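Local atomic coordinates of ribosomal RNA methyltransferase, putative (Plasmodium falciparum, PDB entry 2PLW), a protein that probably transfers a methyl group from S-adenosylmethionine to the ribose 2'-hydroxyl of a uridine in ribosomal RNA, through this FtsJ-like methyltransferase domain. Residues S4-K9 against L111-V116; L18-N23 against L41-N46; F139-I144 against K164-G169. All coordinates share one frame; numbering follows the deposited sequence.

Contact 1: residues S4-K9 against L111-V116. With SAM (S-adenosylmethionine), chain C; SO4 (sulfate ion), chain B.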
loop_
_atom_site.group_PDB
_atom_site.type_symbol
_atom_site.label_atom_id
_atom_site.label_comp_id
_atom_site.label_asym_id
_atom_site.label_seq_id
_atom_site.Cartn_x
_atom_site.Cartn_y
_atom_site.Cartn_z
ATOM N N SER A 4 10.046 6.874 -11.855
ATOM C CA SER A 4 10.109 5.448 -12.172
ATOM C C SER A 4 8.998 5.137 -13.137
ATOM O O SER A 4 7.967 5.799 -13.153
ATOM C CB SER A 4 9.917 4.577 -10.903
ATOM O OG SER A 4 9.665 3.213 -11.250
ATOM N N ARG A 5 9.200 4.095 -13.939
ATOM C CA ARG A 5 8.155 3.636 -14.843
ATOM C C ARG A 5 7.044 2.883 -14.077
ATOM O O ARG A 5 5.987 2.597 -14.633
ATOM C CB ARG A 5 8.758 2.806 -15.978
ATOM C CG ARG A 5 9.622 3.670 -16.906
ATOM C CD ARG A 5 10.076 2.935 -18.162
ATOM N NE ARG A 5 11.013 3.778 -18.906
ATOM C CZ ARG A 5 12.325 3.794 -18.685
ATOM N NH1 ARG A 5 12.848 2.978 -17.771
ATOM N NH2 ARG A 5 13.117 4.609 -19.376
ATOM N N ALA A 6 7.298 2.583 -12.801
ATOM C CA ALA A 6 6.240 2.027 -11.910
ATOM C C ALA A 6 4.957 2.902 -11.871
ATOM O O ALA A 6 3.846 2.379 -11.660
ATOM C CB ALA A 6 6.779 1.809 -10.492
ATOM N N ALA A 7 5.106 4.217 -12.089
ATOM C CA ALA A 7 3.957 5.132 -12.189
ATOM C C ALA A 7 2.852 4.571 -13.070
ATOM O O ALA A 7 1.687 4.706 -12.751
ATOM C CB ALA A 7 4.392 6.523 -12.726
ATOM N N TYR A 8 3.216 3.925 -14.176
ATOM C CA TYR A 8 2.199 3.442 -15.111
ATOM C C TYR A 8 1.352 2.295 -14.567
ATOM O O TYR A 8 0.224 2.122 -15.007
ATOM C CB TYR A 8 2.827 3.110 -16.471
ATOM C CG TYR A 8 3.338 4.392 -17.103
ATOM C CD1 TYR A 8 2.453 5.297 -17.672
ATOM C CD2 TYR A 8 4.700 4.713 -17.080
ATOM C CE1 TYR A 8 2.895 6.496 -18.235
ATOM C CE2 TYR A 8 5.160 5.912 -17.614
ATOM C CZ TYR A 8 4.249 6.798 -18.194
ATOM O OH TYR A 8 4.676 7.984 -18.758
ATOM N N LYS A 9 1.893 1.540 -13.608
ATOM C CA LYS A 9 1.100 0.524 -12.897
ATOM C C LYS A 9 0.020 1.174 -12.039
ATOM O O LYS A 9 -1.072 0.663 -11.945
ATOM C CB LYS A 9 2.007 -0.353 -12.023
ATOM C CG LYS A 9 2.946 -1.205 -12.873
ATOM C CD LYS A 9 3.679 -2.284 -12.078
ATOM C CE LYS A 9 4.790 -1.693 -11.255
ATOM N NZ LYS A 9 5.952 -2.623 -11.074
ATOM N N LEU A 111 -1.972 2.011 -0.190
ATOM C CA LEU A 111 -1.392 1.347 -1.355
ATOM C C LEU A 111 -0.033 0.774 -0.969
ATOM O O LEU A 111 0.729 1.398 -0.230
ATOM C CB LEU A 111 -1.185 2.343 -2.503
ATOM C CG LEU A 111 -2.385 3.229 -2.884
ATOM C CD1 LEU A 111 -2.021 4.329 -3.891
ATOM C CD2 LEU A 111 -3.544 2.390 -3.430
ATOM N N SER A 112 0.273 -0.404 -1.486
ATOM C CA SER A 112 1.607 -0.944 -1.329
ATOM C C SER A 112 2.136 -1.504 -2.636
ATOM O O SER A 112 1.559 -2.429 -3.216
ATOM C CB SER A 112 1.651 -2.019 -0.243
ATOM O OG SER A 112 2.895 -2.667 -0.284
ATOM N N ASP A 113 3.246 -0.924 -3.072
ATOM C CA ASP A 113 4.034 -1.455 -4.180
ATOM C C ASP A 113 5.326 -2.081 -3.636
ATOM O O ASP A 113 6.285 -2.290 -4.392
ATOM C CB ASP A 113 4.370 -0.321 -5.164
ATOM C CG ASP A 113 4.849 -0.831 -6.517
ATOM O OD1 ASP A 113 4.328 -1.882 -6.966
ATOM O OD2 ASP A 113 5.728 -0.160 -7.122
ATOM N N ALA A 114 5.361 -2.408 -2.338
ATOM C CA ALA A 114 6.570 -2.988 -1.726
ATOM C C ALA A 114 6.810 -4.421 -2.214
ATOM O O ALA A 114 5.876 -5.128 -2.575
ATOM C CB ALA A 114 6.466 -2.983 -0.189
ATOM N N ALA A 115 8.076 -4.829 -2.217
ATOM C CA ALA A 115 8.442 -6.207 -2.545
ATOM C C ALA A 115 9.720 -6.581 -1.795
ATOM O O ALA A 115 10.501 -5.712 -1.426
ATOM C CB ALA A 115 8.615 -6.380 -4.064
ATOM N N VAL A 116 9.887 -7.869 -1.522
ATOM C CA VAL A 116 11.094 -8.364 -0.866
ATOM C C VAL A 116 12.059 -8.835 -1.954
ATOM O O VAL A 116 11.611 -9.382 -2.954
ATOM C CB VAL A 116 10.775 -9.483 0.161
ATOM C CG1 VAL A 116 10.546 -8.878 1.537
ATOM C CG2 VAL A 116 9.544 -10.288 -0.246
HETATM N N SAM C . 5.981 2.451 -6.217
HETATM C CA SAM C . 7.373 3.015 -6.210
HETATM C C SAM C . 7.512 4.187 -7.182
HETATM O O SAM C . 6.649 4.350 -8.046
HETATM O OXT SAM C . 8.444 4.999 -7.123
HETATM C CB SAM C . 8.373 1.902 -6.547
HETATM C CG SAM C . 8.438 0.937 -5.364
HETATM S SD SAM C . 9.838 -0.200 -5.375
HETATM C CE SAM C . 9.312 -1.249 -6.740
HETATM C "C5'" SAM C . 9.499 -1.251 -3.938
HETATM C "C4'" SAM C . 9.910 -0.551 -2.642
HETATM O "O4'" SAM C . 9.400 -1.315 -1.546
HETATM C "C3'" SAM C . 11.435 -0.413 -2.410
HETATM O "O3'" SAM C . 11.838 0.939 -2.465
HETATM C "C2'" SAM C . 11.658 -1.009 -1.013
HETATM O "O2'" SAM C . 12.577 -0.322 -0.170
HETATM C "C1'" SAM C . 10.251 -0.998 -0.442
HETATM N N9 SAM C . 9.996 -1.932 0.656
HETATM C C8 SAM C . 10.189 -3.298 0.693
HETATM N N7 SAM C . 9.777 -3.757 1.894
HETATM C C5 SAM C . 9.322 -2.697 2.613
HETATM C C6 SAM C . 8.778 -2.570 3.892
HETATM N N6 SAM C . 8.621 -3.625 4.680
HETATM N N1 SAM C . 8.390 -1.339 4.355
HETATM C C2 SAM C . 8.523 -0.205 3.573
HETATM N N3 SAM C . 9.048 -0.326 2.300
HETATM C C4 SAM C . 9.452 -1.547 1.844
HETATM S S SO4 B . 7.585 9.987 -18.095
HETATM O O1 SO4 B . 7.309 8.569 -17.841
HETATM O O2 SO4 B . 7.080 10.293 -19.433
HETATM O O3 SO4 B . 6.933 10.844 -17.115
HETATM O O4 SO4 B . 9.007 10.226 -17.977
HETATM O O HOH W 1 6.987 -1.483 -8.951
#
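Asp113 OD2 accepts two hydrogen bonds: the cofactor's amino nitrogen (SAM N) donates to it over 2.8 Å, and a water donates to it over 2.6 Å. The same water accepts from Lys9 NZ at 2.6 Å, so it joins the lysine to the carboxylate. Direct contact between the charges is absent, Lys9 NZ lying 4.5 Å from Asp113 OD1. OD1 is held from elsewhere, by a salt bridge to Lys153 and a hydrogen bond from Tyr190. With partners on both oxygens, the rotation of the carboxylate should be closely fixed. Asp113 extends its CG anti to the backbone N (chi1 -164°), which carries OD2 to the cofactor's amino end.

The methyl of Ala6 lies beside the amino-acid end of SAM, CB being 3.5 Å from SAM O and 4.0 Å from Asp113 OD2. Ser4 OG accepts from Ala6 N (2.9 Å, N-H...O angle 162°), a capping bond in the turn that leads into helix 7-17 and that probably steadies Ala6; farther along the chain, Ala114 CA meets the ribose O4' of SAM at 3.3 Å.

Loop after strand 107-112, cofactor amino group and N-terminal helix thus meet at one carboxylate, the helix through a water. Such a meeting is consistent with the Lys-Asp-Lys part of the K-D-K-E tetrad of FtsJ-like 2'-O-methyltransferases, with Lys153 the predicted proton acceptor in a Rossmann-like SAM site.

Contact 2: residues L18-N23 against L41-N46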
loop_
_atom_site.group_PDB
_atom_site.type_symbol
_atom_site.label_atom_id
_atom_site.label_comp_id
_atom_site.label_asym_id
_atom_site.label_seq_id
_atom_site.Cartn_x
_atom_site.Cartn_y
_atom_site.Cartn_z
ATOM N N LEU A 18 -10.618 3.193 -9.956
ATOM C CA LEU A 18 -11.063 4.557 -9.602
ATOM C C LEU A 18 -11.201 4.841 -8.112
ATOM O O LEU A 18 -12.322 4.969 -7.588
ATOM C CB LEU A 18 -12.391 4.925 -10.302
ATOM C CG LEU A 18 -12.472 5.593 -11.689
ATOM C CD1 LEU A 18 -11.748 6.965 -11.762
ATOM C CD2 LEU A 18 -12.015 4.644 -12.778
ATOM N N PHE A 19 -10.059 4.952 -7.442
ATOM C CA PHE A 19 -10.023 5.095 -5.995
ATOM C C PHE A 19 -9.416 6.427 -5.584
ATOM O O PHE A 19 -9.643 6.877 -4.466
ATOM C CB PHE A 19 -9.279 3.910 -5.341
ATOM C CG PHE A 19 -7.977 3.559 -6.013
ATOM C CD1 PHE A 19 -6.807 4.249 -5.677
ATOM C CD2 PHE A 19 -7.913 2.543 -6.979
ATOM C CE1 PHE A 19 -5.593 3.931 -6.284
ATOM C CE2 PHE A 19 -6.700 2.230 -7.604
ATOM C CZ PHE A 19 -5.537 2.922 -7.241
ATOM N N LEU A 20 -8.655 7.068 -6.478
ATOM C CA LEU A 20 -8.031 8.345 -6.145
ATOM C C LEU A 20 -9.027 9.482 -6.293
ATOM O O LEU A 20 -9.360 9.897 -7.405
ATOM C CB LEU A 20 -6.784 8.614 -6.981
ATOM C CG LEU A 20 -5.618 7.635 -6.775
ATOM C CD1 LEU A 20 -4.543 7.833 -7.864
ATOM C CD2 LEU A 20 -4.988 7.787 -5.372
ATOM N N LYS A 21 -9.486 9.976 -5.150
ATOM C CA LYS A 21 -10.631 10.880 -5.084
ATOM C C LYS A 21 -10.306 12.036 -4.149
ATOM O O LYS A 21 -9.353 11.960 -3.364
ATOM C CB LYS A 21 -11.853 10.115 -4.566
ATOM C CG LYS A 21 -12.475 9.156 -5.585
ATOM C CD LYS A 21 -13.599 8.278 -5.018
ATOM C CE LYS A 21 -13.044 7.135 -4.144
ATOM N NZ LYS A 21 -13.918 5.921 -3.931
ATOM N N LYS A 22 -11.114 13.091 -4.223
ATOM C CA LYS A 22 -10.927 14.269 -3.386
ATOM C C LYS A 22 -11.147 13.973 -1.899
ATOM O O LYS A 22 -11.889 13.065 -1.549
ATOM C CB LYS A 22 -11.860 15.403 -3.849
ATOM C CG LYS A 22 -13.334 15.130 -3.638
ATOM C CD LYS A 22 -14.169 16.366 -3.996
ATOM C CE LYS A 22 -15.640 16.183 -3.638
ATOM N NZ LYS A 22 -16.364 15.102 -4.406
ATOM N N ASN A 23 -10.499 14.758 -1.044
ATOM C CA ASN A 23 -10.698 14.710 0.409
ATOM C C ASN A 23 -10.398 13.331 0.999
ATOM O O ASN A 23 -11.123 12.838 1.872
ATOM C CB ASN A 23 -12.118 15.181 0.807
ATOM C CG ASN A 23 -12.217 15.553 2.287
ATOM O OD1 ASN A 23 -11.204 15.779 2.944
ATOM N ND2 ASN A 23 -13.438 15.601 2.812
ATOM N N LEU A 41 -0.343 12.768 -6.734
ATOM C CA LEU A 41 -0.388 14.236 -6.857
ATOM C C LEU A 41 -1.124 14.697 -8.118
ATOM O O LEU A 41 -1.999 15.546 -8.029
ATOM C CB LEU A 41 1.011 14.847 -6.783
ATOM C CG LEU A 41 1.702 14.969 -5.436
ATOM C CD1 LEU A 41 3.164 15.300 -5.664
ATOM C CD2 LEU A 41 1.066 16.061 -4.552
ATOM N N GLU A 42 -0.791 14.116 -9.267
ATOM C CA GLU A 42 -1.439 14.461 -10.545
ATOM C C GLU A 42 -2.939 14.250 -10.548
ATOM O O GLU A 42 -3.702 15.090 -11.043
ATOM C CB GLU A 42 -0.877 13.597 -11.667
ATOM C CG GLU A 42 0.494 13.966 -12.092
ATOM C CD GLU A 42 1.058 12.977 -13.087
ATOM O OE1 GLU A 42 0.485 11.861 -13.253
ATOM O OE2 GLU A 42 2.094 13.315 -13.691
ATOM N N ARG A 43 -3.351 13.098 -10.032
ATOM C CA ARG A 43 -4.735 12.694 -10.090
ATOM C C ARG A 43 -5.576 13.400 -9.038
ATOM O O ARG A 43 -6.799 13.404 -9.122
ATOM C CB ARG A 43 -4.840 11.186 -9.988
ATOM C CG ARG A 43 -4.110 10.527 -11.129
ATOM C CD ARG A 43 -4.757 9.270 -11.545
ATOM N NE ARG A 43 -4.487 9.018 -12.951
ATOM C CZ ARG A 43 -5.235 8.255 -13.732
ATOM N NH1 ARG A 43 -6.291 7.623 -13.246
ATOM N NH2 ARG A 43 -4.892 8.095 -14.999
ATOM N N THR A 44 -4.919 14.012 -8.059
ATOM C CA THR A 44 -5.655 14.749 -7.037
ATOM C C THR A 44 -5.317 16.247 -7.117
ATOM O O THR A 44 -5.448 16.953 -6.139
ATOM C CB THR A 44 -5.389 14.175 -5.609
ATOM O OG1 THR A 44 -4.000 14.274 -5.307
ATOM C CG2 THR A 44 -5.807 12.708 -5.488
ATOM N N LYS A 45 -4.910 16.728 -8.295
ATOM C CA LYS A 45 -4.267 18.062 -8.436
ATOM C C LYS A 45 -5.006 19.263 -7.811
ATOM O O LYS A 45 -4.397 20.101 -7.133
ATOM C CB LYS A 45 -3.918 18.351 -9.912
ATOM N N ASN A 46 -6.313 19.342 -8.026
ATOM C CA ASN A 46 -7.084 20.469 -7.487
ATOM C C ASN A 46 -8.009 19.985 -6.388
ATOM O O ASN A 46 -9.110 20.509 -6.216
ATOM C CB ASN A 46 -7.913 21.140 -8.580
ATOM C CG ASN A 46 -7.197 21.194 -9.898
ATOM O OD1 ASN A 46 -7.603 20.537 -10.859
ATOM N ND2 ASN A 46 -6.106 21.968 -9.953
#
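The loop between helix 7-17 and strand 24-29 of the Rossmann-like sheet packs on the end of helix 35-43, where Leu20 meets Arg43. Their CA atoms lie 6.7 Å apart. One methyl of the leucine does the touching: Leu20 CD1 is 4.0 Å from Arg43 CB and equally 4.0 Å from Arg43 CD, and the two side chains cross at about a right angle. The methyl therefore meets the aliphatic part of the arginine, whose chain is bent at chi2 (-147°), while the guanidinium carries on to helix 7-17, where NH1 forms a salt bridge with Asp14 and a hydrogen bond with Asn15.

The methyl of Thr44 lies along the loop, Thr44 CG2 being 4.2 Å from Lys21 O and a looser 4.5 Å from Leu20 CB; the hydroxyl is occupied by Ile40 O in its own helix.

No hydrogen bond spans the two segments, which bury 163 Å² between them. Polar coupling comes instead through Asp14: OD1 receives Phe19 N and Leu20 N while OD2 pairs with Arg43, so the direct touch is van der Waals, and a carboxylate shared by the loop backbone and Arg43 probably limits how far the two can shift.

Contact 3: residues F139-I144 against K164-G169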
loop_
_atom_site.group_PDB
_atom_site.type_symbol
_atom_site.label_atom_id
_atom_site.label_comp_id
_atom_site.label_asym_id
_atom_site.label_seq_id
_atom_site.Cartn_x
_atom_site.Cartn_y
_atom_site.Cartn_z
ATOM N N PHE A 139 -0.462 -4.039 9.583
ATOM C CA PHE A 139 -0.285 -2.614 9.784
ATOM C C PHE A 139 -1.512 -1.854 9.214
ATOM O O PHE A 139 -2.089 -0.956 9.861
ATOM C CB PHE A 139 1.030 -2.186 9.132
ATOM C CG PHE A 139 1.144 -0.716 8.916
ATOM C CD1 PHE A 139 1.550 0.109 9.943
ATOM C CD2 PHE A 139 0.777 -0.154 7.695
ATOM C CE1 PHE A 139 1.652 1.471 9.758
ATOM C CE2 PHE A 139 0.868 1.228 7.490
ATOM C CZ PHE A 139 1.307 2.036 8.522
ATOM N N MET A 140 -1.937 -2.251 8.018
ATOM C CA MET A 140 -3.109 -1.641 7.341
ATOM C C MET A 140 -4.358 -1.652 8.232
ATOM O O MET A 140 -5.062 -0.634 8.381
ATOM C CB MET A 140 -3.363 -2.364 5.988
ATOM C CG MET A 140 -4.740 -1.982 5.304
ATOM S SD MET A 140 -6.158 -2.739 5.953
ATOM C CE MET A 140 -5.863 -4.465 5.590
ATOM N N GLU A 141 -4.627 -2.799 8.845
ATOM C CA GLU A 141 -5.790 -2.948 9.699
ATOM C C GLU A 141 -5.861 -1.918 10.812
ATOM O O GLU A 141 -6.957 -1.547 11.253
ATOM C CB GLU A 141 -5.767 -4.316 10.354
ATOM C CG GLU A 141 -6.409 -5.437 9.595
ATOM C CD GLU A 141 -6.847 -6.505 10.571
ATOM O OE1 GLU A 141 -5.955 -7.079 11.225
ATOM O OE2 GLU A 141 -8.077 -6.718 10.738
ATOM N N GLN A 142 -4.693 -1.488 11.297
ATOM C CA GLN A 142 -4.632 -0.498 12.377
ATOM C C GLN A 142 -4.993 0.880 11.899
ATOM O O GLN A 142 -5.601 1.637 12.651
ATOM C CB GLN A 142 -3.224 -0.470 12.990
ATOM C CG GLN A 142 -2.796 -1.829 13.595
ATOM C CD GLN A 142 -1.307 -1.869 13.919
ATOM O OE1 GLN A 142 -0.775 -0.967 14.556
ATOM N NE2 GLN A 142 -0.626 -2.895 13.428
ATOM N N TYR A 143 -4.646 1.188 10.644
ATOM C CA TYR A 143 -4.684 2.585 10.150
ATOM C C TYR A 143 -5.761 2.885 9.118
ATOM O O TYR A 143 -6.030 4.045 8.861
ATOM C CB TYR A 143 -3.299 3.030 9.630
ATOM C CG TYR A 143 -2.350 3.233 10.797
ATOM C CD1 TYR A 143 -2.389 4.410 11.526
ATOM C CD2 TYR A 143 -1.463 2.226 11.174
ATOM C CE1 TYR A 143 -1.553 4.601 12.643
ATOM C CE2 TYR A 143 -0.606 2.402 12.310
ATOM C CZ TYR A 143 -0.672 3.592 13.013
ATOM O OH TYR A 143 0.133 3.825 14.130
ATOM N N ILE A 144 -6.378 1.852 8.567
ATOM C CA ILE A 144 -7.348 2.048 7.496
ATOM C C ILE A 144 -8.674 2.566 8.073
ATOM O O ILE A 144 -9.137 2.094 9.116
ATOM C CB ILE A 144 -7.584 0.758 6.662
ATOM C CG1 ILE A 144 -8.328 1.088 5.361
ATOM C CG2 ILE A 144 -8.316 -0.314 7.449
ATOM C CD1 ILE A 144 -7.471 1.616 4.331
ATOM N N LYS A 164 -6.247 -13.738 -0.252
ATOM C CA LYS A 164 -7.449 -13.080 -0.789
ATOM C C LYS A 164 -8.654 -13.357 0.119
ATOM O O LYS A 164 -9.377 -12.436 0.513
ATOM C CB LYS A 164 -7.700 -13.554 -2.205
ATOM C CG LYS A 164 -8.828 -12.831 -2.888
ATOM C CD LYS A 164 -8.994 -13.409 -4.281
ATOM C CE LYS A 164 -10.084 -12.718 -5.020
ATOM N NZ LYS A 164 -10.085 -13.208 -6.444
ATOM N N THR A 165 -8.817 -14.619 0.527
ATOM C CA THR A 165 -9.932 -15.013 1.389
ATOM C C THR A 165 -9.842 -14.347 2.751
ATOM O O THR A 165 -10.840 -13.896 3.330
ATOM C CB THR A 165 -9.999 -16.526 1.510
ATOM O OG1 THR A 165 -10.330 -17.046 0.220
ATOM C CG2 THR A 165 -11.048 -16.948 2.529
ATOM N N TYR A 166 -8.622 -14.241 3.248
ATOM C CA TYR A 166 -8.423 -13.570 4.507
ATOM C C TYR A 166 -8.889 -12.108 4.410
ATOM O O TYR A 166 -9.585 -11.594 5.291
ATOM C CB TYR A 166 -6.943 -13.656 4.887
ATOM C CG TYR A 166 -6.632 -13.014 6.203
ATOM C CD1 TYR A 166 -7.252 -13.430 7.377
ATOM C CD2 TYR A 166 -5.698 -11.981 6.277
ATOM C CE1 TYR A 166 -6.949 -12.826 8.609
ATOM C CE2 TYR A 166 -5.390 -11.386 7.489
ATOM C CZ TYR A 166 -6.021 -11.805 8.643
ATOM O OH TYR A 166 -5.682 -11.182 9.828
ATOM N N LEU A 167 -8.533 -11.446 3.316
ATOM C CA LEU A 167 -8.907 -10.038 3.130
ATOM C C LEU A 167 -10.419 -9.849 2.961
ATOM O O LEU A 167 -10.966 -8.849 3.407
ATOM C CB LEU A 167 -8.142 -9.438 1.946
ATOM C CG LEU A 167 -6.653 -9.223 2.258
ATOM C CD1 LEU A 167 -5.842 -9.084 0.991
ATOM C CD2 LEU A 167 -6.402 -8.014 3.167
ATOM N N LYS A 168 -11.073 -10.836 2.349
ATOM C CA LYS A 168 -12.527 -10.843 2.178
ATOM C C LYS A 168 -13.227 -10.886 3.520
ATOM O O LYS A 168 -14.418 -10.599 3.625
ATOM C CB LYS A 168 -12.959 -12.033 1.333
ATOM C CG LYS A 168 -12.673 -11.873 -0.143
ATOM C CD LYS A 168 -13.152 -13.061 -0.931
ATOM C CE LYS A 168 -12.959 -12.830 -2.410
ATOM N NZ LYS A 168 -13.551 -13.981 -3.163
ATOM N N GLY A 169 -12.481 -11.233 4.566
ATOM C CA GLY A 169 -13.003 -11.174 5.909
ATOM C C GLY A 169 -13.016 -9.781 6.507
ATOM O O GLY A 169 -13.571 -9.581 7.582
HETATM O O HOH W 2 -3.699 -9.024 9.893
#
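Met140 and Leu167 meet by their terminal methyls, Met140 CE lying 4.3 Å from Leu167 CD2. Alongside this apolar touch runs a polar one, through solvent. Glu141 OE1 and Tyr166 OH are 4.3 Å apart, too far for a direct bond, and one water spans the gap, donating to Glu141 OE1 at 3.3 Å and hydrogen-bonded to Tyr166 OH at 2.9 Å. The water sits in the plane of the tyrosine ring, at its edge.

Torsions account for both approaches. Met140 sends CG off anti to its N (chi1 169°), then folds at chi2 and chi3 (-78° and -64°), which turns CE to the neighbouring helix. Tyr166 is likewise extended, and its phenol reaches across to the water although its CB does not point directly at the other segment.

Further out, the strands beneath hold the apolar pair: Met140 also rests on Phe171, and Leu167 on Val174, Leu191 and Cys193. Arg199, near Glu141, has a side chain that also touches Tyr166. The backbone of helix 122-143 closes just here, with Met140 O accepting from both Tyr143 N (2.9 Å) and Ile144 N (2.8 Å) before the chain enters strand 144-145.

Only 72 Å² is buried between the segments, and the nearest CA atoms, of Glu141 and Leu167, are 10.2 Å apart, so the helix ends are neighbours rather than closely interlocked. The Glu141 carboxylate leaves the flank of the helix, with OE1 bound to the water and OE2 only in a long, weak ion pair with Arg199, so its link to the other helix is probably adaptable. The association of the two helix ends therefore appears to rest on the shared sheet surface, supplemented by one methyl contact and a water bridge.

In the fold
Contact 1 is the most buried and lies closest to the chain's centre, about 9 Å away, against about 16 Å for contact 2 and about 11 Å for contact 3, both only partly buried. Contacts 1 and 2 touch, Leu111 CD2 being 3.8 Å from Phe19 CE1, and share the neighbourhood of helix 7-17: contact 1 uses its start, contact 2 the loop that follows it. Contact 3 lies on the opposite side of the chain's centre from contact 1, joining helix ends beside strands 171-176 and 188-196. Chemistry follows place: charged groups and cofactor at the site, aliphatic packing with outlying polar ties in contact 2, and a methyl pair with a water bridge in contact 3.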